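Local coordinates for protein 2,4-dihydroxyhept-2-ene-1,7-dioic acid aldolase (Kordia algicida OT-1, PDB 6BDE) that binds heme and, as an H-NOX family protein, probably senses nitric oxide or oxygen through the heme iron in signalling, at residues A[27-32]-A[49-54]; A[66-71]-A[139-144]; A[130-135]-A[169-174]. The protein carries 1 engineered substitution. All blocks are in the same frame, centred on the assembly; numbering follows the deposited sequence.

Contact 1 of 3, residues A[27-32]-A[49-54]; sequences TQSELE and LQLLQN
S29 and E30, in the loop that follows helix 19-27, meet Q50 and N54 one turn apart on helix 45-59. The tight part centres on the buried hydroxyl of S29. N54 ND2 donates to S29 OG at 2.8 Å, with the oxygen close to the amide plane but the N-H bent at 131°. S29 OG is also hydrogen-bonded to the carbonyl oxygen of I25, so it gives its proton there and accepts from N54. With OG anti to its own carbonyl carbon (chi1 -61°), the hydroxyl also comes to lie over the helix surface, 3.6 Å from Q50 CB.

Beside it, the amide of Q50 grips the backbone of E30 twice. E30 N donates to Q50 OE1 at 3.1 Å, and Q50 NE2 returns a bond of 3.0 Å to E30 O. The second donor stands well above the plane of the E30 carbonyl, which belongs to the cis peptide leading into L31. Deeper in, L31 CD2 approaches L51 CD2 at 4.4 Å, a loose apolar touch; L51 continues inward onto F6 and F9 of helix 3-17.

Toward solvent the contact thins. Q28 slides past N54 in the opposite direction, its OE1 3.4 Å from N54 CB, while that oxygen takes its hydrogen bond from N58 farther along the helix. E30 is exposed, its CB directed away from the helix, and it is held through its backbone N and O.

The chemistry is thus that of neutral amides and a hydroxyl: two helix side chains satisfy polar groups of an irregular loop, and the paired Q50 bonds probably help hold the backbone beside the cis peptide.

Contact 2 of 3, residues A[66-71]-A[139-144]; sequences LLLTYG and MHHFGL. Engineered in segment 66-71: G71 (natural residue Ala). With HEM (protoporphyrin IX containing Fe), chain B.
Where L67, L68 and G71 meet H141 and F142, the segments of helix 63-81 and helix 140-153 run in broadly the same direction, their axes 6.8 Å apart at closest and crossing at -36°. The backbones come near enough for CA-H...O contacts, among them L68 CA to H141 O at 3.4 Å. G71, engineered in place of the natural alanine at the H-NOX glycine-hinge position, makes another, its CA 3.4 Å from F142 O.

F142 carries its ring out with CG anti to the backbone N (chi1 -179°). Its CE1 meets Y70 CD2 at 3.5 Å, the two rings oblique, and CD1 rests on G71 CA. The other flank of the ring, at CD2, turns its edge to heme C2D, 3.5 Å away. An alanine at F142 would probably open a gap between Y70, G71 and the heme, leaving the Y70 ring without this support. Farther round, L68 CD1 reaches both H141 CD2 and L144 CD2, each at 3.8 Å.

Outward, L67 packs on L52 of helix 45-59 and Y70 on L12 of helix 3-17, whereas H141 and L144 lean on L162 and I160 of strand 158-164.

Contact 3 of 3, residues A[130-135]-A[169-174]; sequences TMIYKS and GTEVKF. With HEM (protoporphyrin IX containing Fe), chain B.
G169 O lies at the edge of the Y133 ring, 3.9 Å from CE2, where the loop leads into the strand. T170 O accepts a bond from S135 N, while the T170 hydroxyl turns to D168 and K166. E171 extends alongside K134, with K134 CE 3.5 Å from E171 CD; the charged ends are too far apart for a salt bridge, and a water joins them, accepting from K134 NZ and donating to E171 OE2. V172 forms an antiparallel hydrogen-bonded pair with Y133, and the Y133 N to V172 O bond is 2.7 Å long and nearly straight (169°). On the face of E171, K173 CG meets I132 CD1 at 3.7 Å. F174, paired with M131, turns to the Y133 face, its CE1 3.5 Å from Y133 CB.

With CG anti to the backbone N (chi1 163°), the Y133 ring leaves the strand toward the heme, and Y133 OH donates to O1D of the propionate at 2.5 Å. S135 OG bonds to O2D of the same carboxylate, modelled doubtfully short. With R137, they form the H-NOX Tyr-x-Ser-x-Arg motif. The strand pairing therefore fixes the backbone from which two neutral hydroxyls grip, and probably stabilise, a propionate's negative charge.

Contact 2 is the buried centre of the three; contact 1 lies at the periphery, partly open to solvent, and contact 3 divides between a buried face, reaching the heme at Y133, and a more exposed one. Contacts 1 and 2 touch through consecutive helices: L52 CD2 of helix 45-59 meets L67 CD2 of helix 63-81 at 3.8 Å. Contacts 2 and 3 are bound more closely, since strand 128-134 leads to helix 140-153, both touch the heme, and M139 N probably hydrogen-bonds to Y133 OH. Contacts 1 and 3 do not meet. Side-chain amides holding loop backbone thus give way to apolar and aromatic helix packing, then to regular strand pairing with propionate binding at its end.

Contact 1 of 3, residues A[27-32]-A[49-54]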
loop_
_atom_site.group_PDB
_atom_site.type_symbol
_atom_site.label_atom_id
_atom_site.label_comp_id
_atom_site.label_asym_id
_atom_site.label_seq_id
_atom_site.Cartn_x
_atom_site.Cartn_y
_atom_site.Cartn_z
ATOM N N THR A 27 -2.808 -17.126 15.746
ATOM C CA THR A 27 -2.661 -18.508 16.192
ATOM C C THR A 27 -2.368 -19.440 15.020
ATOM O O THR A 27 -1.530 -20.342 15.135
ATOM C CB THR A 27 -3.920 -18.947 16.945
ATOM O OG1 THR A 27 -3.952 -18.313 18.231
ATOM C CG2 THR A 27 -3.941 -20.455 17.138
ATOM N N GLN A 28 -3.029 -19.224 13.878
ATOM C CA GLN A 28 -2.767 -20.022 12.684
ATOM C C GLN A 28 -1.399 -19.753 12.070
ATOM O O GLN A 28 -1.010 -20.473 11.144
ATOM C CB GLN A 28 -3.844 -19.771 11.624
ATOM C CG GLN A 28 -5.260 -20.093 12.052
ATOM C CD GLN A 28 -6.294 -19.567 11.072
ATOM O OE1 GLN A 28 -6.294 -18.387 10.724
ATOM N NE2 GLN A 28 -7.178 -20.448 10.619
ATOM N N SER A 29 -0.668 -18.749 12.554
ATOM C CA SER A 29 0.584 -18.316 11.952
ATOM C C SER A 29 1.753 -18.508 12.915
ATOM O O SER A 29 1.626 -18.295 14.126
ATOM C CB SER A 29 0.513 -16.842 11.531
ATOM O OG SER A 29 -0.508 -16.614 10.573
ATOM N N GLU A 30 2.896 -18.916 12.356
ATOM C CA GLU A 30 4.170 -18.978 13.078
ATOM C C GLU A 30 5.246 -18.464 12.127
ATOM O O GLU A 30 5.599 -19.194 11.197
ATOM C CB GLU A 30 4.486 -20.404 13.540
ATOM C CG GLU A 30 3.327 -21.120 14.241
ATOM C CD GLU A 30 2.822 -22.300 13.430
ATOM O OE1 GLU A 30 2.007 -22.079 12.501
ATOM O OE2 GLU A 30 3.234 -23.449 13.708
ATOM N N LEU A 31 5.788 -17.237 12.293
ATOM C CA LEU A 31 5.650 -16.140 13.299
ATOM C C LEU A 31 6.697 -16.233 14.416
ATOM O O LEU A 31 6.412 -16.659 15.537
ATOM C CB LEU A 31 4.249 -16.010 13.918
ATOM C CG LEU A 31 3.478 -14.801 13.393
ATOM C CD1 LEU A 31 3.388 -14.848 11.868
ATOM C CD2 LEU A 31 2.098 -14.709 14.032
ATOM N N GLU A 32 7.913 -15.785 14.083
ATOM C CA GLU A 32 8.978 -15.658 15.074
ATOM C C GLU A 32 8.648 -14.581 16.101
ATOM O O GLU A 32 8.981 -14.716 17.286
ATOM C CB GLU A 32 10.295 -15.343 14.365
ATOM C CG GLU A 32 11.462 -14.978 15.268
ATOM C CD GLU A 32 12.682 -14.555 14.472
ATOM O OE1 GLU A 32 12.643 -14.673 13.229
ATOM O OE2 GLU A 32 13.673 -14.102 15.082
ATOM N N LEU A 49 2.764 -12.193 5.186
ATOM C CA LEU A 49 2.137 -13.055 4.188
ATOM C C LEU A 49 1.293 -14.136 4.848
ATOM O O LEU A 49 0.208 -14.474 4.359
ATOM C CB LEU A 49 3.204 -13.675 3.285
ATOM C CG LEU A 49 2.699 -14.545 2.133
ATOM C CD1 LEU A 49 1.763 -13.756 1.232
ATOM C CD2 LEU A 49 3.864 -15.112 1.335
ATOM N N GLN A 50 1.772 -14.690 5.966
ATOM C CA GLN A 50 0.977 -15.656 6.718
ATOM C C GLN A 50 -0.299 -15.014 7.248
ATOM O O GLN A 50 -1.384 -15.601 7.168
ATOM C CB GLN A 50 1.799 -16.232 7.871
ATOM C CG GLN A 50 2.898 -17.188 7.454
ATOM C CD GLN A 50 3.573 -17.838 8.646
ATOM O OE1 GLN A 50 3.009 -18.726 9.285
ATOM N NE2 GLN A 50 4.786 -17.391 8.955
ATOM N N LEU A 51 -0.181 -13.806 7.804
ATOM C CA LEU A 51 -1.351 -13.116 8.338
ATOM C C LEU A 51 -2.370 -12.832 7.243
ATOM O O LEU A 51 -3.580 -12.959 7.463
ATOM C CB LEU A 51 -0.924 -11.817 9.023
ATOM C CG LEU A 51 -0.022 -11.951 10.252
ATOM C CD1 LEU A 51 0.437 -10.581 10.731
ATOM C CD2 LEU A 51 -0.734 -12.699 11.367
ATOM N N LEU A 52 -1.900 -12.457 6.052
ATOM C CA LEU A 52 -2.814 -12.162 4.954
ATOM C C LEU A 52 -3.475 -13.429 4.427
ATOM O O LEU A 52 -4.684 -13.444 4.174
ATOM C CB LEU A 52 -2.071 -11.438 3.830
ATOM C CG LEU A 52 -1.599 -10.013 4.126
ATOM C CD1 LEU A 52 -0.536 -9.584 3.128
ATOM C CD2 LEU A 52 -2.773 -9.046 4.113
ATOM N N GLN A 53 -2.698 -14.502 4.255
ATOM C CA GLN A 53 -3.256 -15.741 3.722
ATOM C C GLN A 53 -4.281 -16.342 4.676
ATOM O O GLN A 53 -5.314 -16.864 4.240
ATOM C CB GLN A 53 -2.136 -16.740 3.437
ATOM C CG GLN A 53 -1.315 -16.418 2.198
ATOM C CD GLN A 53 -0.101 -17.317 2.055
ATOM O OE1 GLN A 53 0.276 -18.024 2.991
ATOM N NE2 GLN A 53 0.518 -17.294 0.881
ATOM N N ASN A 54 -4.013 -16.281 5.982
ATOM C CA ASN A 54 -4.948 -16.843 6.951
ATOM C C ASN A 54 -6.192 -15.975 7.085
ATOM O O ASN A 54 -7.302 -16.494 7.250
ATOM C CB ASN A 54 -4.261 -17.016 8.305
ATOM C CG ASN A 54 -3.351 -18.228 8.343
ATOM O OD1 ASN A 54 -3.721 -19.311 7.889
ATOM N ND2 ASN A 54 -2.152 -18.052 8.887
#

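Contact 2 of 3, residues A[66-71]-A[139-144]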
loop_
_atom_site.group_PDB
_atom_site.type_symbol
_atom_site.label_atom_id
_atom_site.label_comp_id
_atom_site.label_asym_id
_atom_site.label_seq_id
_atom_site.Cartn_x
_atom_site.Cartn_y
_atom_site.Cartn_z
ATOM N N LEU A 66 -8.165 -7.240 0.520
ATOM C CA LEU A 66 -7.680 -6.914 1.856
ATOM C C LEU A 66 -6.549 -5.896 1.795
ATOM O O LEU A 66 -6.522 -4.938 2.576
ATOM C CB LEU A 66 -7.224 -8.182 2.577
ATOM C CG LEU A 66 -8.307 -9.195 2.953
ATOM C CD1 LEU A 66 -7.685 -10.517 3.381
ATOM C CD2 LEU A 66 -9.200 -8.638 4.051
ATOM N N LEU A 67 -5.606 -6.087 0.866
ATOM C CA LEU A 67 -4.498 -5.148 0.732
ATOM C C LEU A 67 -4.955 -3.815 0.153
ATOM O O LEU A 67 -4.392 -2.770 0.497
ATOM C CB LEU A 67 -3.396 -5.757 -0.136
ATOM C CG LEU A 67 -2.510 -6.802 0.545
ATOM C CD1 LEU A 67 -1.482 -7.353 -0.430
ATOM C CD2 LEU A 67 -1.831 -6.213 1.771
ATOM N N LEU A 68 -5.961 -3.828 -0.724
ATOM C CA LEU A 68 -6.512 -2.576 -1.234
ATOM C C LEU A 68 -7.111 -1.753 -0.100
ATOM O O LEU A 68 -6.818 -0.560 0.039
ATOM C CB LEU A 68 -7.560 -2.863 -2.313
ATOM C CG LEU A 68 -7.997 -1.707 -3.221
ATOM C CD1 LEU A 68 -8.474 -2.243 -4.561
ATOM C CD2 LEU A 68 -9.082 -0.846 -2.580
ATOM N N THR A 69 -7.957 -2.382 0.720
ATOM C CA THR A 69 -8.555 -1.682 1.853
ATOM C C THR A 69 -7.488 -1.189 2.822
ATOM O O THR A 69 -7.578 -0.070 3.341
ATOM C CB THR A 69 -9.548 -2.600 2.567
ATOM O OG1 THR A 69 -10.607 -2.952 1.667
ATOM C CG2 THR A 69 -10.140 -1.909 3.786
ATOM N N TYR A 70 -6.461 -2.006 3.070
ATOM C CA TYR A 70 -5.387 -1.584 3.962
ATOM C C TYR A 70 -4.589 -0.432 3.362
ATOM O O TYR A 70 -4.235 0.519 4.071
ATOM C CB TYR A 70 -4.469 -2.763 4.281
ATOM C CG TYR A 70 -3.352 -2.415 5.238
ATOM C CD1 TYR A 70 -3.578 -1.578 6.323
ATOM C CD2 TYR A 70 -2.072 -2.921 5.057
ATOM C CE1 TYR A 70 -2.563 -1.253 7.199
ATOM C CE2 TYR A 70 -1.049 -2.602 5.929
ATOM C CZ TYR A 70 -1.301 -1.768 6.998
ATOM O OH TYR A 70 -0.288 -1.445 7.872
ATOM N N GLY A 71 -4.295 -0.499 2.062
ATOM C CA GLY A 71 -3.564 0.585 1.424
ATOM C C GLY A 71 -4.304 1.907 1.491
ATOM O O GLY A 71 -3.694 2.962 1.684
ATOM N N MET A 139 2.827 -6.614 -3.359
ATOM C CA MET A 139 1.824 -5.790 -2.686
ATOM C C MET A 139 1.284 -4.701 -3.603
ATOM O O MET A 139 1.118 -3.549 -3.192
ATOM C CB MET A 139 2.405 -5.192 -1.409
ATOM C CG MET A 139 2.757 -6.238 -0.362
ATOM S SD MET A 139 3.475 -5.545 1.138
ATOM C CE MET A 139 2.138 -4.497 1.705
ATOM N N HIS A 140 0.987 -5.059 -4.856
ATOM C CA HIS A 140 0.532 -4.073 -5.831
ATOM C C HIS A 140 -0.783 -3.427 -5.410
ATOM O O HIS A 140 -1.001 -2.233 -5.650
ATOM C CB HIS A 140 0.395 -4.728 -7.207
ATOM C CG HIS A 140 -0.140 -6.127 -7.162
ATOM N ND1 HIS A 140 -1.487 -6.406 -7.072
ATOM C CD2 HIS A 140 0.491 -7.324 -7.199
ATOM C CE1 HIS A 140 -1.663 -7.714 -7.053
ATOM N NE2 HIS A 140 -0.479 -8.295 -7.130
ATOM N N HIS A 141 -1.678 -4.197 -4.788
ATOM C CA HIS A 141 -2.955 -3.637 -4.367
ATOM C C HIS A 141 -2.834 -2.766 -3.124
ATOM O O HIS A 141 -3.685 -1.896 -2.907
ATOM C CB HIS A 141 -3.974 -4.756 -4.136
ATOM C CG HIS A 141 -4.782 -5.082 -5.352
ATOM N ND1 HIS A 141 -4.207 -5.442 -6.552
ATOM C CD2 HIS A 141 -6.120 -5.082 -5.561
ATOM C CE1 HIS A 141 -5.155 -5.660 -7.445
ATOM N NE2 HIS A 141 -6.325 -5.448 -6.869
ATOM N N PHE A 142 -1.803 -2.981 -2.303
ATOM C CA PHE A 142 -1.493 -2.019 -1.251
ATOM C C PHE A 142 -1.124 -0.671 -1.853
ATOM O O PHE A 142 -1.593 0.376 -1.389
ATOM C CB PHE A 142 -0.362 -2.550 -0.368
ATOM C CG PHE A 142 0.007 -1.635 0.767
ATOM C CD1 PHE A 142 -0.795 -1.544 1.893
ATOM C CD2 PHE A 142 1.162 -0.871 0.710
ATOM C CE1 PHE A 142 -0.455 -0.702 2.939
ATOM C CE2 PHE A 142 1.509 -0.030 1.753
ATOM C CZ PHE A 142 0.699 0.055 2.869
ATOM N N GLY A 143 -0.294 -0.678 -2.898
ATOM C CA GLY A 143 0.012 0.555 -3.597
ATOM C C GLY A 143 -1.177 1.125 -4.342
ATOM O O GLY A 143 -1.322 2.346 -4.438
ATOM N N LEU A 144 -2.043 0.258 -4.876
ATOM C CA LEU A 144 -3.243 0.735 -5.556
ATOM C C LEU A 144 -4.148 1.494 -4.596
ATOM O O LEU A 144 -4.713 2.534 -4.956
ATOM C CB LEU A 144 -3.992 -0.439 -6.190
ATOM C CG LEU A 144 -5.358 -0.139 -6.813
ATOM C CD1 LEU A 144 -5.246 0.919 -7.898
ATOM C CD2 LEU A 144 -5.984 -1.409 -7.367
HETATM C CHA HEM B . 6.059 0.095 1.820
HETATM C CHB HEM B . 6.196 5.092 3.939
HETATM C CHC HEM B . 3.669 7.078 -0.539
HETATM C CHD HEM B . 3.308 2.027 -2.558
HETATM C C1A HEM B . 6.147 1.619 2.577
HETATM C C2A HEM B . 6.511 1.420 3.930
HETATM C C3A HEM B . 6.544 2.652 4.444
HETATM C C4A HEM B . 6.192 3.494 3.370
HETATM C CMA HEM B . 6.893 3.058 5.875
HETATM C CAA HEM B . 6.828 0.103 4.637
HETATM C CBA HEM B . 8.325 -0.175 4.466
HETATM C CGA HEM B . 8.757 -1.406 5.259
HETATM O O1A HEM B . 9.982 -1.666 5.392
HETATM O O2A HEM B . 7.895 -2.160 5.781
HETATM C C1B HEM B . 5.412 5.926 2.743
HETATM C C2B HEM B . 4.942 7.366 3.027
HETATM C C3B HEM B . 4.301 7.814 1.834
HETATM C C4B HEM B . 4.408 6.655 0.887
HETATM C CMB HEM B . 5.138 8.151 4.324
HETATM C CAB HEM B . 3.663 9.170 1.553
HETATM C CBB HEM B . 4.361 10.280 1.677
HETATM C C1C HEM B . 3.446 5.554 -1.288
HETATM C C2C HEM B . 2.503 5.649 -2.335
HETATM C C3C HEM B . 2.419 4.401 -2.827
HETATM C C4C HEM B . 3.318 3.647 -2.050
HETATM C CMC HEM B . 1.750 6.891 -2.805
HETATM C CAC HEM B . 1.553 3.910 -3.983
HETATM C CBC HEM B . 2.100 3.694 -5.160
HETATM C C1D HEM B . 4.094 1.253 -1.298
HETATM C C2D HEM B . 3.874 -0.236 -1.418
HETATM C C3D HEM B . 4.565 -0.794 -0.309
HETATM C C4D HEM B . 5.183 0.396 0.457
HETATM C CMD HEM B . 3.101 -0.988 -2.498
HETATM C CAD HEM B . 4.672 -2.278 0.045
HETATM C CBD HEM B . 6.119 -2.755 -0.015
HETATM C CGD HEM B . 6.371 -3.409 -1.369
HETATM O O1D HEM B . 5.529 -3.270 -2.294
HETATM O O2D HEM B . 7.421 -4.079 -1.554
HETATM N NA HEM B . 5.849 2.914 2.139
HETATM N NB HEM B . 5.012 5.380 1.358
HETATM N NC HEM B . 3.974 4.293 -0.990
HETATM N ND HEM B . 4.833 1.784 -0.119
HETATM FE FE HEM B . 5.375 3.680 0.328
#

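Contact 3 of 3, residues A[130-135]-A[169-174]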
loop_
_atom_site.group_PDB
_atom_site.type_symbol
_atom_site.label_atom_id
_atom_site.label_comp_id
_atom_site.label_asym_id
_atom_site.label_seq_id
_atom_site.Cartn_x
_atom_site.Cartn_y
_atom_site.Cartn_z
ATOM N N THR A 130 2.179 6.003 -16.500
ATOM C CA THR A 130 2.404 4.567 -16.610
ATOM C C THR A 130 3.693 4.230 -15.875
ATOM O O THR A 130 4.761 4.746 -16.223
ATOM C CB THR A 130 2.482 4.123 -18.072
ATOM O OG1 THR A 130 1.227 4.376 -18.718
ATOM C CG2 THR A 130 2.801 2.636 -18.162
ATOM N N MET A 131 3.591 3.373 -14.861
ATOM C CA MET A 131 4.730 3.003 -14.035
ATOM C C MET A 131 4.822 1.490 -13.916
ATOM O O MET A 131 3.814 0.781 -13.969
ATOM C CB MET A 131 4.635 3.618 -12.632
ATOM C CG MET A 131 4.786 5.126 -12.594
ATOM S SD MET A 131 4.971 5.735 -10.908
ATOM C CE MET A 131 3.443 5.165 -10.172
ATOM N N ILE A 132 6.048 1.004 -13.748
ATOM C CA ILE A 132 6.312 -0.411 -13.515
ATOM C C ILE A 132 6.601 -0.599 -12.033
ATOM O O ILE A 132 7.536 0.004 -11.492
ATOM C CB ILE A 132 7.480 -0.920 -14.374
ATOM C CG1 ILE A 132 7.217 -0.648 -15.855
ATOM C CG2 ILE A 132 7.693 -2.408 -14.143
ATOM C CD1 ILE A 132 5.984 -1.343 -16.391
ATOM N N TYR A 133 5.797 -1.429 -11.380
ATOM C CA TYR A 133 5.974 -1.766 -9.976
ATOM C C TYR A 133 6.714 -3.093 -9.883
ATOM O O TYR A 133 6.336 -4.064 -10.544
ATOM C CB TYR A 133 4.618 -1.851 -9.270
ATOM C CG TYR A 133 4.627 -2.571 -7.936
ATOM C CD1 TYR A 133 4.900 -1.887 -6.759
ATOM C CD2 TYR A 133 4.335 -3.928 -7.851
ATOM C CE1 TYR A 133 4.898 -2.535 -5.539
ATOM C CE2 TYR A 133 4.335 -4.585 -6.635
ATOM C CZ TYR A 133 4.617 -3.883 -5.482
ATOM O OH TYR A 133 4.616 -4.528 -4.265
ATOM N N LYS A 134 7.770 -3.131 -9.075
ATOM C CA LYS A 134 8.555 -4.343 -8.878
ATOM C C LYS A 134 8.799 -4.536 -7.390
ATOM O O LYS A 134 9.324 -3.638 -6.724
ATOM C CB LYS A 134 9.882 -4.277 -9.641
ATOM C CG LYS A 134 9.750 -4.581 -11.123
ATOM C CD LYS A 134 11.104 -4.816 -11.776
ATOM C CE LYS A 134 10.951 -5.031 -13.273
ATOM N NZ LYS A 134 12.240 -5.373 -13.933
ATOM N N SER A 135 8.418 -5.706 -6.879
ATOM C CA SER A 135 8.650 -6.064 -5.485
ATOM C C SER A 135 8.397 -7.550 -5.274
ATOM O O SER A 135 7.369 -8.076 -5.714
ATOM C CB SER A 135 7.756 -5.245 -4.553
ATOM O OG SER A 135 7.818 -5.746 -3.229
ATOM N N GLY A 169 2.603 -11.400 -9.384
ATOM C CA GLY A 169 2.415 -10.036 -8.938
ATOM C C GLY A 169 3.669 -9.308 -8.513
ATOM O O GLY A 169 3.565 -8.228 -7.922
ATOM N N THR A 170 4.851 -9.857 -8.791
ATOM C CA THR A 170 6.098 -9.201 -8.422
ATOM C C THR A 170 6.567 -8.187 -9.457
ATOM O O THR A 170 7.531 -7.460 -9.194
ATOM C CB THR A 170 7.201 -10.241 -8.186
ATOM O OG1 THR A 170 7.362 -11.049 -9.356
ATOM C CG2 THR A 170 6.846 -11.131 -7.002
ATOM N N GLU A 171 5.923 -8.130 -10.620
ATOM C CA GLU A 171 6.158 -7.075 -11.603
ATOM C C GLU A 171 4.810 -6.711 -12.207
ATOM O O GLU A 171 4.191 -7.535 -12.888
ATOM C CB GLU A 171 7.145 -7.513 -12.685
ATOM C CG GLU A 171 7.488 -6.404 -13.668
ATOM C CD GLU A 171 8.377 -6.875 -14.801
ATOM O OE1 GLU A 171 8.907 -8.002 -14.715
ATOM O OE2 GLU A 171 8.542 -6.117 -15.780
ATOM N N VAL A 172 4.351 -5.488 -11.950
ATOM C CA VAL A 172 3.017 -5.047 -12.340
ATOM C C VAL A 172 3.128 -3.692 -13.021
ATOM O O VAL A 172 3.755 -2.771 -12.484
ATOM C CB VAL A 172 2.068 -4.963 -11.129
ATOM C CG1 VAL A 172 0.675 -4.539 -11.572
ATOM C CG2 VAL A 172 2.018 -6.293 -10.390
ATOM N N LYS A 173 2.515 -3.567 -14.196
ATOM C CA LYS A 173 2.443 -2.296 -14.904
ATOM C C LYS A 173 1.186 -1.551 -14.467
ATOM O O LYS A 173 0.072 -2.066 -14.613
ATOM C CB LYS A 173 2.438 -2.513 -16.416
ATOM C CG LYS A 173 2.423 -1.225 -17.226
ATOM C CD LYS A 173 2.041 -1.483 -18.674
ATOM C CE LYS A 173 2.990 -0.782 -19.632
ATOM N NZ LYS A 173 2.618 -1.011 -21.055
ATOM N N PHE A 174 1.367 -0.349 -13.927
ATOM C CA PHE A 174 0.261 0.513 -13.529
ATOM C C PHE A 174 -0.018 1.505 -14.651
ATOM O O PHE A 174 0.870 2.269 -15.042
ATOM C CB PHE A 174 0.585 1.261 -12.235
ATOM C CG PHE A 174 0.410 0.437 -10.990
ATOM C CD1 PHE A 174 1.324 -0.549 -10.658
ATOM C CD2 PHE A 174 -0.660 0.663 -10.141
ATOM C CE1 PHE A 174 1.167 -1.301 -9.507
ATOM C CE2 PHE A 174 -0.821 -0.083 -8.989
ATOM C CZ PHE A 174 0.092 -1.067 -8.672
HETATM C CHA HEM B . 6.059 0.095 1.820
HETATM C CHB HEM B . 6.196 5.092 3.939
HETATM C CHC HEM B . 3.669 7.078 -0.539
HETATM C CHD HEM B . 3.308 2.027 -2.558
HETATM C C1A HEM B . 6.147 1.619 2.577
HETATM C C2A HEM B . 6.511 1.420 3.930
HETATM C C3A HEM B . 6.544 2.652 4.444
HETATM C C4A HEM B . 6.192 3.494 3.370
HETATM C CMA HEM B . 6.893 3.058 5.875
HETATM C CAA HEM B . 6.828 0.103 4.637
HETATM C CBA HEM B . 8.325 -0.175 4.466
HETATM C CGA HEM B . 8.757 -1.406 5.259
HETATM O O1A HEM B . 9.982 -1.666 5.392
HETATM O O2A HEM B . 7.895 -2.160 5.781
HETATM C C1B HEM B . 5.412 5.926 2.743
HETATM C C2B HEM B . 4.942 7.366 3.027
HETATM C C3B HEM B . 4.301 7.814 1.834
HETATM C C4B HEM B . 4.408 6.655 0.887
HETATM C CMB HEM B . 5.138 8.151 4.324
HETATM C CAB HEM B . 3.663 9.170 1.553
HETATM C CBB HEM B . 4.361 10.280 1.677
HETATM C C1C HEM B . 3.446 5.554 -1.288
HETATM C C2C HEM B . 2.503 5.649 -2.335
HETATM C C3C HEM B . 2.419 4.401 -2.827
HETATM C C4C HEM B . 3.318 3.647 -2.050
HETATM C CMC HEM B . 1.750 6.891 -2.805
HETATM C CAC HEM B . 1.553 3.910 -3.983
HETATM C CBC HEM B . 2.100 3.694 -5.160
HETATM C C1D HEM B . 4.094 1.253 -1.298
HETATM C C2D HEM B . 3.874 -0.236 -1.418
HETATM C C3D HEM B . 4.565 -0.794 -0.309
HETATM C C4D HEM B . 5.183 0.396 0.457
HETATM C CMD HEM B . 3.101 -0.988 -2.498
HETATM C CAD HEM B . 4.672 -2.278 0.045
HETATM C CBD HEM B . 6.119 -2.755 -0.015
HETATM C CGD HEM B . 6.371 -3.409 -1.369
HETATM O O1D HEM B . 5.529 -3.270 -2.294
HETATM O O2D HEM B . 7.421 -4.079 -1.554
HETATM N NA HEM B . 5.849 2.914 2.139
HETATM N NB HEM B . 5.012 5.380 1.358
HETATM N NC HEM B . 3.974 4.293 -0.990
HETATM N ND HEM B . 4.833 1.784 -0.119
HETATM FE FE HEM B . 5.375 3.680 0.328
HETATM O O HOH W 1 11.035 -5.754 -16.492
#